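Local coordinates for period circadian protein homolog 2 (Mus musculus, PDB 3GDI) that probably works in the mammalian circadian clock as a transcription regulator, using tandem PAS domains for protein interactions, at residues A[123-128]-A[144-149]. Sequence-based numbering, arbitrary orientation.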
ATOM      1  N   PHE A 123     -16.774   8.592  -7.445  1.00 57.55           N
ATOM      2  CA  PHE A 123     -16.184   9.370  -8.534  1.00 57.31           C
ATOM      3  C   PHE A 123     -14.755   8.925  -8.798  1.00 58.63           C
ATOM      4  O   PHE A 123     -13.986   8.677  -7.870  1.00 58.75           O
ATOM      5  CB  PHE A 123     -16.178  10.862  -8.184  1.00 54.53           C
ATOM      6  CG  PHE A 123     -17.436  11.576  -8.557  1.00 53.61           C
ATOM      7  CD1 PHE A 123     -17.573  12.152  -9.818  1.00 54.80           C
ATOM      8  CD2 PHE A 123     -18.500  11.647  -7.668  1.00 53.11           C
ATOM      9  CE1 PHE A 123     -18.752  12.785 -10.191  1.00 54.45           C
ATOM     10  CE2 PHE A 123     -19.686  12.278  -8.025  1.00 53.67           C
ATOM     11  CZ  PHE A 123     -19.815  12.850  -9.291  1.00 55.38           C
ATOM     12  N   ARG A 124     -14.401   8.804 -10.065  1.00 60.71           N
ATOM     13  CA  ARG A 124     -13.046   8.425 -10.402  1.00 62.34           C
ATOM     14  C   ARG A 124     -12.385   9.757 -10.641  1.00 63.19           C
ATOM     15  O   ARG A 124     -12.934  10.594 -11.351  1.00 64.20           O
ATOM     16  CB  ARG A 124     -13.014   7.601 -11.677  1.00 64.76           C
ATOM     17  CG  ARG A 124     -11.631   7.103 -12.033  1.00 67.97           C
ATOM     18  CD  ARG A 124     -11.306   7.410 -13.482  1.00 72.70           C
ATOM     19  NE  ARG A 124     -10.033   6.820 -13.885  1.00 76.25           N
ATOM     20  CZ  ARG A 124      -9.420   7.078 -15.035  1.00 76.24           C
ATOM     21  NH1 ARG A 124      -9.963   7.922 -15.899  1.00 77.22           N
ATOM     22  NH2 ARG A 124      -8.265   6.490 -15.319  1.00 76.99           N
ATOM     23  N   MET A 125     -11.218   9.969 -10.050  1.00 63.99           N
ATOM     24  CA  MET A 125     -10.544  11.240 -10.220  1.00 64.86           C
ATOM     25  C   MET A 125      -9.090  11.134 -10.648  1.00 65.63           C
ATOM     26  O   MET A 125      -8.358  10.256 -10.195  1.00 66.12           O
ATOM     27  CB  MET A 125     -10.642  12.035  -8.924  1.00 66.64           C
ATOM     28  CG  MET A 125     -12.062  12.205  -8.436  1.00 67.89           C
ATOM     29  SD  MET A 125     -12.156  13.447  -7.150  1.00 72.84           S
ATOM     30  CE  MET A 125     -11.562  12.505  -5.726  1.00 70.12           C
ATOM     31  N   THR A 126      -8.681  12.038 -11.531  1.00 66.25           N
ATOM     32  CA  THR A 126      -7.311  12.074 -12.019  1.00 67.61           C
ATOM     33  C   THR A 126      -6.755  13.426 -11.592  1.00 68.95           C
ATOM     34  O   THR A 126      -7.301  14.472 -11.953  1.00 68.96           O
ATOM     35  CB  THR A 126      -7.247  11.962 -13.553  1.00 67.73           C
ATOM     36  OG1 THR A 126      -8.213  11.010 -14.012  1.00 67.52           O
ATOM     37  CG2 THR A 126      -5.864  11.496 -13.985  1.00 68.84           C
ATOM     38  N   PRO A 127      -5.667  13.419 -10.806  1.00 69.91           N
ATOM     39  CA  PRO A 127      -4.995  14.609 -10.284  1.00 72.18           C
ATOM     40  C   PRO A 127      -3.882  15.182 -11.155  1.00 75.41           C
ATOM     41  O   PRO A 127      -2.989  14.456 -11.601  1.00 75.43           O
ATOM     42  CB  PRO A 127      -4.461  14.119  -8.950  1.00 70.86           C
ATOM     43  CG  PRO A 127      -3.989  12.753  -9.313  1.00 69.72           C
ATOM     44  CD  PRO A 127      -5.119  12.205 -10.172  1.00 69.45           C
ATOM     45  N   TYR A 128      -3.934  16.494 -11.366  1.00 78.29           N
ATOM     46  CA  TYR A 128      -2.932  17.195 -12.163  1.00 81.55           C
ATOM     47  C   TYR A 128      -2.403  18.410 -11.407  1.00 83.20           C
ATOM     48  O   TYR A 128      -3.176  19.170 -10.822  1.00 83.44           O
ATOM     49  CB  TYR A 128      -3.538  17.654 -13.492  1.00 81.64           C
ATOM     50  CG  TYR A 128      -3.909  16.521 -14.410  1.00 82.97           C
ATOM     51  CD1 TYR A 128      -2.944  15.613 -14.849  1.00 83.85           C
ATOM     52  CD2 TYR A 128      -5.222  16.354 -14.847  1.00 83.59           C
ATOM     53  CE1 TYR A 128      -3.277  14.564 -15.705  1.00 85.17           C
ATOM     54  CE2 TYR A 128      -5.569  15.309 -15.706  1.00 84.86           C
ATOM     55  CZ  TYR A 128      -4.592  14.418 -16.132  1.00 85.74           C
ATOM     56  OH  TYR A 128      -4.921  13.389 -16.987  1.00 85.71           O
ATOM     57  N   CYS A 144      -3.768  22.096  -7.565  1.00 86.09           N
ATOM     58  CA  CYS A 144      -4.039  20.781  -8.142  1.00 82.54           C
ATOM     59  C   CYS A 144      -5.414  20.708  -8.796  1.00 78.91           C
ATOM     60  O   CYS A 144      -6.433  20.878  -8.136  1.00 78.16           O
ATOM     61  CB  CYS A 144      -3.947  19.701  -7.060  1.00 82.33           C
ATOM     62  SG  CYS A 144      -4.644  18.100  -7.545  1.00 83.68           S
ATOM     63  N   LEU A 145      -5.440  20.460 -10.096  1.00 75.33           N
ATOM     64  CA  LEU A 145      -6.706  20.356 -10.792  1.00 73.52           C
ATOM     65  C   LEU A 145      -7.022  18.875 -10.869  1.00 71.90           C
ATOM     66  O   LEU A 145      -6.117  18.040 -10.831  1.00 72.00           O
ATOM     67  CB  LEU A 145      -6.605  20.962 -12.194  1.00 73.67           C
ATOM     68  CG  LEU A 145      -7.924  21.125 -12.957  1.00 73.71           C
ATOM     69  CD1 LEU A 145      -7.775  22.216 -13.991  1.00 73.77           C
ATOM     70  CD2 LEU A 145      -8.325  19.813 -13.614  1.00 74.65           C
ATOM     71  N   LEU A 146      -8.303  18.548 -10.959  1.00 69.40           N
ATOM     72  CA  LEU A 146      -8.713  17.154 -11.028  1.00 67.81           C
ATOM     73  C   LEU A 146      -9.925  16.951 -11.904  1.00 66.84           C
ATOM     74  O   LEU A 146     -10.898  17.698 -11.826  1.00 65.66           O
ATOM     75  CB  LEU A 146      -9.036  16.608  -9.632  1.00 66.30           C
ATOM     76  CG  LEU A 146      -7.904  16.441  -8.622  1.00 65.30           C
ATOM     77  CD1 LEU A 146      -7.939  17.584  -7.629  1.00 63.19           C
ATOM     78  CD2 LEU A 146      -8.068  15.114  -7.897  1.00 64.75           C
ATOM     79  N   LEU A 147      -9.855  15.930 -12.744  1.00 66.78           N
ATOM     80  CA  LEU A 147     -10.967  15.593 -13.612  1.00 67.97           C
ATOM     81  C   LEU A 147     -11.701  14.483 -12.872  1.00 68.87           C
ATOM     82  O   LEU A 147     -11.126  13.426 -12.601  1.00 70.17           O
ATOM     83  CB  LEU A 147     -10.450  15.096 -14.958  1.00 67.81           C
ATOM     84  CG  LEU A 147      -9.776  16.171 -15.809  1.00 67.16           C
ATOM     85  CD1 LEU A 147      -8.896  15.540 -16.886  1.00 67.82           C
ATOM     86  CD2 LEU A 147     -10.854  17.036 -16.420  1.00 65.55           C
ATOM     87  N   ALA A 148     -12.962  14.732 -12.531  1.00 67.69           N
ATOM     88  CA  ALA A 148     -13.759  13.767 -11.797  1.00 66.73           C
ATOM     89  C   ALA A 148     -14.892  13.216 -12.631  1.00 68.14           C
ATOM     90  O   ALA A 148     -15.694  13.968 -13.174  1.00 68.66           O
ATOM     91  CB  ALA A 148     -14.316  14.413 -10.556  1.00 66.06           C
ATOM     92  N   GLU A 149     -14.964  11.894 -12.717  1.00 69.81           N
ATOM     93  CA  GLU A 149     -16.012  11.233 -13.479  1.00 70.61           C
ATOM     94  C   GLU A 149     -16.846  10.319 -12.594  1.00 70.11           C
ATOM     95  O   GLU A 149     -16.312   9.457 -11.893  1.00 71.23           O
ATOM     96  CB  GLU A 149     -15.405  10.415 -14.613  1.00 72.24           C
ATOM     97  CG  GLU A 149     -16.411   9.559 -15.348  1.00 75.90           C
ATOM     98  CD  GLU A 149     -15.776   8.784 -16.481  1.00 78.54           C
ATOM     99  OE1 GLU A 149     -16.489   7.992 -17.134  1.00 81.29           O
ATOM    100  OE2 GLU A 149     -14.562   8.970 -16.717  1.00 78.45           O
TER
HETATM  101  O   HOH W   1     -10.666  11.466 -14.775  1.00 70.34           O
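Arg124, Thr126 and Tyr128 pair with Glu149, Leu147 and Leu145 through six backbone hydrogen bonds. The bonds from Arg124 N to Glu149 O (2.7 Å) and back are nearly straight, both 171° at the hydrogen. Water 1 donates to Leu147 O and hydrogen-bonds Thr126 OG1 (2.6 Å). Leu147 O thus accepts from both this water and Thr126 N, and Ser103 also hydrogen-bonds the threonine hydroxyl.

On the face of Thr126, Leu147 and Tyr128, Leu147 CD1 meets the ring edge of Tyr128 at CE2, 3.5 Å away and near the ring plane. Trp85 meets the same ring with its plane turned by about 60°. The face of Met125, Pro127, Leu146 and Ala148 is apolar and buried. There Met125 CG rests on Ala148 CB (3.8 Å), and Leu146 CD2 reaches Pro127 CB (3.9 Å). Phe123 has CG anti to its carbonyl carbon (chi1 -87°), which lays CD1 along the Ala148-Glu149 backbone. CD1 lies 3.4 Å from Glu149 C and 4.0 Å from Ala148 CB, with Glu149 N in plane at the ring edge. Phe27 packs edge-to-face with this ring, and Val108 and Ile48 touch the same side chain. An alanine in place of Phe123 would probably leave a gap beside Ala148 and Phe27 without its aromatic partner.

Strands 26-31 and 104-108 flank the hairpin of strands 121-131 and 142-150 in the five-stranded, 2-1-5-4-3 antiparallel sheet characteristic of a PAS domain, here PAS-A.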